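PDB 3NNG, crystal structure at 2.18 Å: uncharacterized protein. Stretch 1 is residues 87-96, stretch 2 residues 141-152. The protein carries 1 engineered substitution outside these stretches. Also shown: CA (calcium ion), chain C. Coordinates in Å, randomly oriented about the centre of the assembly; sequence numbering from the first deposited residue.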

# COMPACT_ATOMS: atom_id res chain seq x y z
N SER A 87 5.95 -14.71 -8.39
CA SER A 87 5.87 -14.38 -6.97
C SER A 87 7.17 -13.80 -6.43
O SER A 87 7.20 -13.20 -5.35
CB SER A 87 5.52 -15.63 -6.17
OG SER A 87 6.63 -16.51 -6.15
N GLY A 88 8.26 -13.99 -7.16
CA GLY A 88 9.52 -13.37 -6.81
C GLY A 88 9.47 -11.85 -6.86
O GLY A 88 10.39 -11.19 -6.39
N TYR A 89 8.39 -11.30 -7.41
CA TYR A 89 8.20 -9.84 -7.41
C TYR A 89 7.18 -9.32 -6.38
O TYR A 89 6.92 -8.13 -6.31
CB TYR A 89 7.86 -9.32 -8.81
CG TYR A 89 8.91 -9.73 -9.81
CD1 TYR A 89 10.22 -9.27 -9.69
CD2 TYR A 89 8.61 -10.60 -10.86
CE1 TYR A 89 11.20 -9.64 -10.58
CE2 TYR A 89 9.60 -10.98 -11.77
CZ TYR A 89 10.88 -10.49 -11.62
OH TYR A 89 11.88 -10.84 -12.50
N ASN A 90 6.60 -10.22 -5.59
CA ASN A 90 5.75 -9.78 -4.50
C ASN A 90 6.56 -8.92 -3.52
O ASN A 90 7.77 -9.10 -3.39
CB ASN A 90 5.15 -10.97 -3.75
CG ASN A 90 4.17 -11.76 -4.58
OD1 ASN A 90 3.85 -12.90 -4.25
ND2 ASN A 90 3.68 -11.16 -5.68
N LEU A 91 5.88 -8.00 -2.85
CA LEU A 91 6.51 -7.05 -1.92
C LEU A 91 7.15 -7.79 -0.75
O LEU A 91 6.51 -8.64 -0.13
CB LEU A 91 5.46 -6.09 -1.37
CG LEU A 91 5.74 -4.61 -1.11
CD1 LEU A 91 4.86 -4.13 0.04
CD2 LEU A 91 7.20 -4.29 -0.86
N ARG A 92 8.38 -7.42 -0.42
CA ARG A 92 9.15 -8.07 0.63
C ARG A 92 9.31 -7.14 1.85
O ARG A 92 9.12 -7.56 2.99
CB ARG A 92 10.53 -8.41 0.08
CG ARG A 92 11.00 -9.80 0.34
CD ARG A 92 10.90 -10.17 1.79
NE ARG A 92 10.03 -11.33 1.92
CZ ARG A 92 10.25 -12.49 1.31
NH1 ARG A 92 11.31 -12.64 0.53
NH2 ARG A 92 9.39 -13.49 1.48
N SER A 93 9.67 -5.89 1.59
CA SER A 93 9.82 -4.92 2.68
C SER A 93 9.44 -3.50 2.24
O SER A 93 9.64 -3.12 1.09
CB SER A 93 11.26 -4.93 3.22
OG SER A 93 12.19 -4.62 2.20
N ALA A 94 8.90 -2.72 3.17
CA ALA A 94 8.44 -1.38 2.84
C ALA A 94 8.58 -0.46 4.02
O ALA A 94 8.70 -0.92 5.16
CB ALA A 94 6.97 -1.39 2.37
N GLU A 95 8.54 0.83 3.72
CA GLU A 95 8.50 1.88 4.72
C GLU A 95 7.26 2.73 4.45
O GLU A 95 6.86 2.92 3.30
CB GLU A 95 9.76 2.72 4.61
CG GLU A 95 10.01 3.61 5.80
CD GLU A 95 11.39 3.40 6.40
OE1 GLU A 95 12.29 2.94 5.66
OE2 GLU A 95 11.56 3.70 7.60
N ILE A 96 6.66 3.23 5.52
CA ILE A 96 5.42 4.00 5.44
C ILE A 96 5.62 5.45 5.86
O ILE A 96 6.28 5.73 6.86
CB ILE A 96 4.34 3.39 6.38
CG1 ILE A 96 3.93 1.99 5.91
CG2 ILE A 96 3.13 4.30 6.48
CD1 ILE A 96 3.42 1.94 4.49
N ASN A 141 6.60 3.40 0.61
CA ASN A 141 7.84 3.30 -0.15
C ASN A 141 8.35 1.86 -0.12
O ASN A 141 8.76 1.37 0.94
CB ASN A 141 8.90 4.24 0.42
CG ASN A 141 8.55 5.71 0.21
OD1 ASN A 141 8.27 6.12 -0.92
ND2 ASN A 141 8.55 6.50 1.29
N CYS A 142 8.29 1.19 -1.28
CA CYS A 142 8.64 -0.22 -1.38
C CYS A 142 10.14 -0.36 -1.50
O CYS A 142 10.74 0.18 -2.42
CB CYS A 142 7.91 -0.86 -2.58
SG CYS A 142 6.10 -0.69 -2.40
N LEU A 143 10.73 -1.07 -0.55
CA LEU A 143 12.18 -1.23 -0.48
C LEU A 143 12.68 -2.46 -1.24
O LEU A 143 13.57 -2.34 -2.08
CB LEU A 143 12.64 -1.28 0.99
CG LEU A 143 12.28 -0.02 1.78
CD1 LEU A 143 12.65 -0.17 3.26
CD2 LEU A 143 12.94 1.23 1.17
N THR A 144 12.12 -3.63 -0.96
CA THR A 144 12.47 -4.81 -1.73
C THR A 144 11.20 -5.58 -2.10
O THR A 144 10.21 -5.49 -1.39
CB THR A 144 13.44 -5.75 -0.95
OG1 THR A 144 12.78 -6.24 0.22
CG2 THR A 144 14.73 -5.02 -0.54
N PRO A 145 11.23 -6.31 -3.22
CA PRO A 145 12.41 -6.40 -4.10
C PRO A 145 12.71 -5.07 -4.77
O PRO A 145 11.79 -4.25 -4.91
CB PRO A 145 12.02 -7.46 -5.13
CG PRO A 145 10.55 -7.54 -5.08
CD PRO A 145 10.15 -7.20 -3.67
N ASP A 146 13.96 -4.84 -5.17
CA ASP A 146 14.34 -3.55 -5.76
C ASP A 146 14.40 -3.52 -7.28
O ASP A 146 14.75 -2.50 -7.88
CB ASP A 146 15.64 -3.00 -5.14
CG ASP A 146 16.86 -3.86 -5.44
OD1 ASP A 146 16.82 -4.74 -6.33
OD2 ASP A 146 17.88 -3.64 -4.76
N ASN A 147 14.04 -4.63 -7.92
CA ASN A 147 14.00 -4.65 -9.37
C ASN A 147 12.61 -4.33 -9.91
O ASN A 147 12.44 -3.40 -10.71
CB ASN A 147 14.58 -5.94 -9.97
CG ASN A 147 13.94 -7.20 -9.39
OD1 ASN A 147 13.21 -7.16 -8.39
ND2 ASN A 147 14.21 -8.34 -10.02
N TYR A 148 11.62 -5.11 -9.48
CA TYR A 148 10.23 -4.88 -9.85
C TYR A 148 9.37 -5.34 -8.69
O TYR A 148 9.71 -6.31 -8.02
CB TYR A 148 9.85 -5.65 -11.11
CG TYR A 148 10.72 -5.31 -12.32
CD1 TYR A 148 11.90 -6.00 -12.56
CD2 TYR A 148 10.34 -4.32 -13.21
CE1 TYR A 148 12.69 -5.72 -13.66
CE2 TYR A 148 11.13 -4.01 -14.32
CZ TYR A 148 12.30 -4.71 -14.53
OH TYR A 148 13.10 -4.42 -15.61
N THR A 149 8.26 -4.65 -8.43
CA THR A 149 7.31 -5.12 -7.44
C THR A 149 5.96 -4.41 -7.61
O THR A 149 5.76 -3.62 -8.54
CB THR A 149 7.88 -4.95 -5.98
OG1 THR A 149 7.08 -5.67 -5.03
CG2 THR A 149 7.96 -3.48 -5.57
N GLY A 150 5.03 -4.70 -6.71
CA GLY A 150 3.71 -4.09 -6.74
C GLY A 150 2.79 -4.85 -5.80
O GLY A 150 3.26 -5.62 -4.97
N PHE A 151 1.49 -4.64 -5.94
CA PHE A 151 0.52 -5.41 -5.16
C PHE A 151 -0.88 -5.26 -5.74
O PHE A 151 -1.19 -4.25 -6.36
CB PHE A 151 0.56 -5.06 -3.67
CG PHE A 151 0.65 -3.58 -3.38
CD1 PHE A 151 1.78 -3.04 -2.78
CD2 PHE A 151 -0.42 -2.73 -3.66
CE1 PHE A 151 1.87 -1.68 -2.50
CE2 PHE A 151 -0.35 -1.37 -3.39
CZ PHE A 151 0.81 -0.84 -2.81
N ALA A 152 -1.70 -6.29 -5.57
CA ALA A 152 -2.98 -6.35 -6.26
C ALA A 152 -4.04 -5.65 -5.45
O ALA A 152 -4.95 -5.07 -6.00
CB ALA A 152 -3.38 -7.78 -6.53
CA CA C . -6.72 -5.15 -7.69
O HOH W 1 3.10 -8.05 -3.49

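Backbone amides and carbonyls make six of the eight hydrogen bonds between the stretches. Strands 93-96 and 141-144 run antiparallel, and Glu95 and Asn141 form a regular reciprocal pair: Glu95 N donates to Asn141 O at 2.8 Å, and Asn141 N to Glu95 O at 2.7 Å. A beta bulge then shifts the register between Ala94 and Ser93, and single carbonyls serve two amides. Ser93 O accepts from Leu143 N at 2.8 Å and Thr144 N at 3.3 Å; Thr144 O accepts from Arg92 N at 2.8 Å and Ser93 N at 3.1 Å.

Short hydroxyl side chains add polar links. Ser93 and Thr144 lie on the same sheet face, both with chi1 in p, and Ser93 OG lies 2.6 Å from Thr144 OG1 in a hydrogen bond. Thr149 OG1 donates to Tyr89 O at 2.8 Å, a carbonyl at the end of the 3-10 segment, ahead of the strand. Nearby, a water bridges Leu91 N (2.9 Å) and Gly150 O (2.8 Å).

Apolar packing joins buried Leu91, Cys142 and Phe151: Leu91 CD2 lies 3.9 Å from Cys142 CB, and Leu91 CD1 4.3 Å from Phe151 CD1. Small, buried Ala94 and Cys142 share a face where their CA atoms approach to 4.4 Å. Partly exposed, Tyr89 CD1 packs 3.9 Å from Tyr148 CB. Separately, cis-Pro145 CD makes a close van der Waals contact with Asn90 O, 3.1 Å. Together the stretches bury 720 Å².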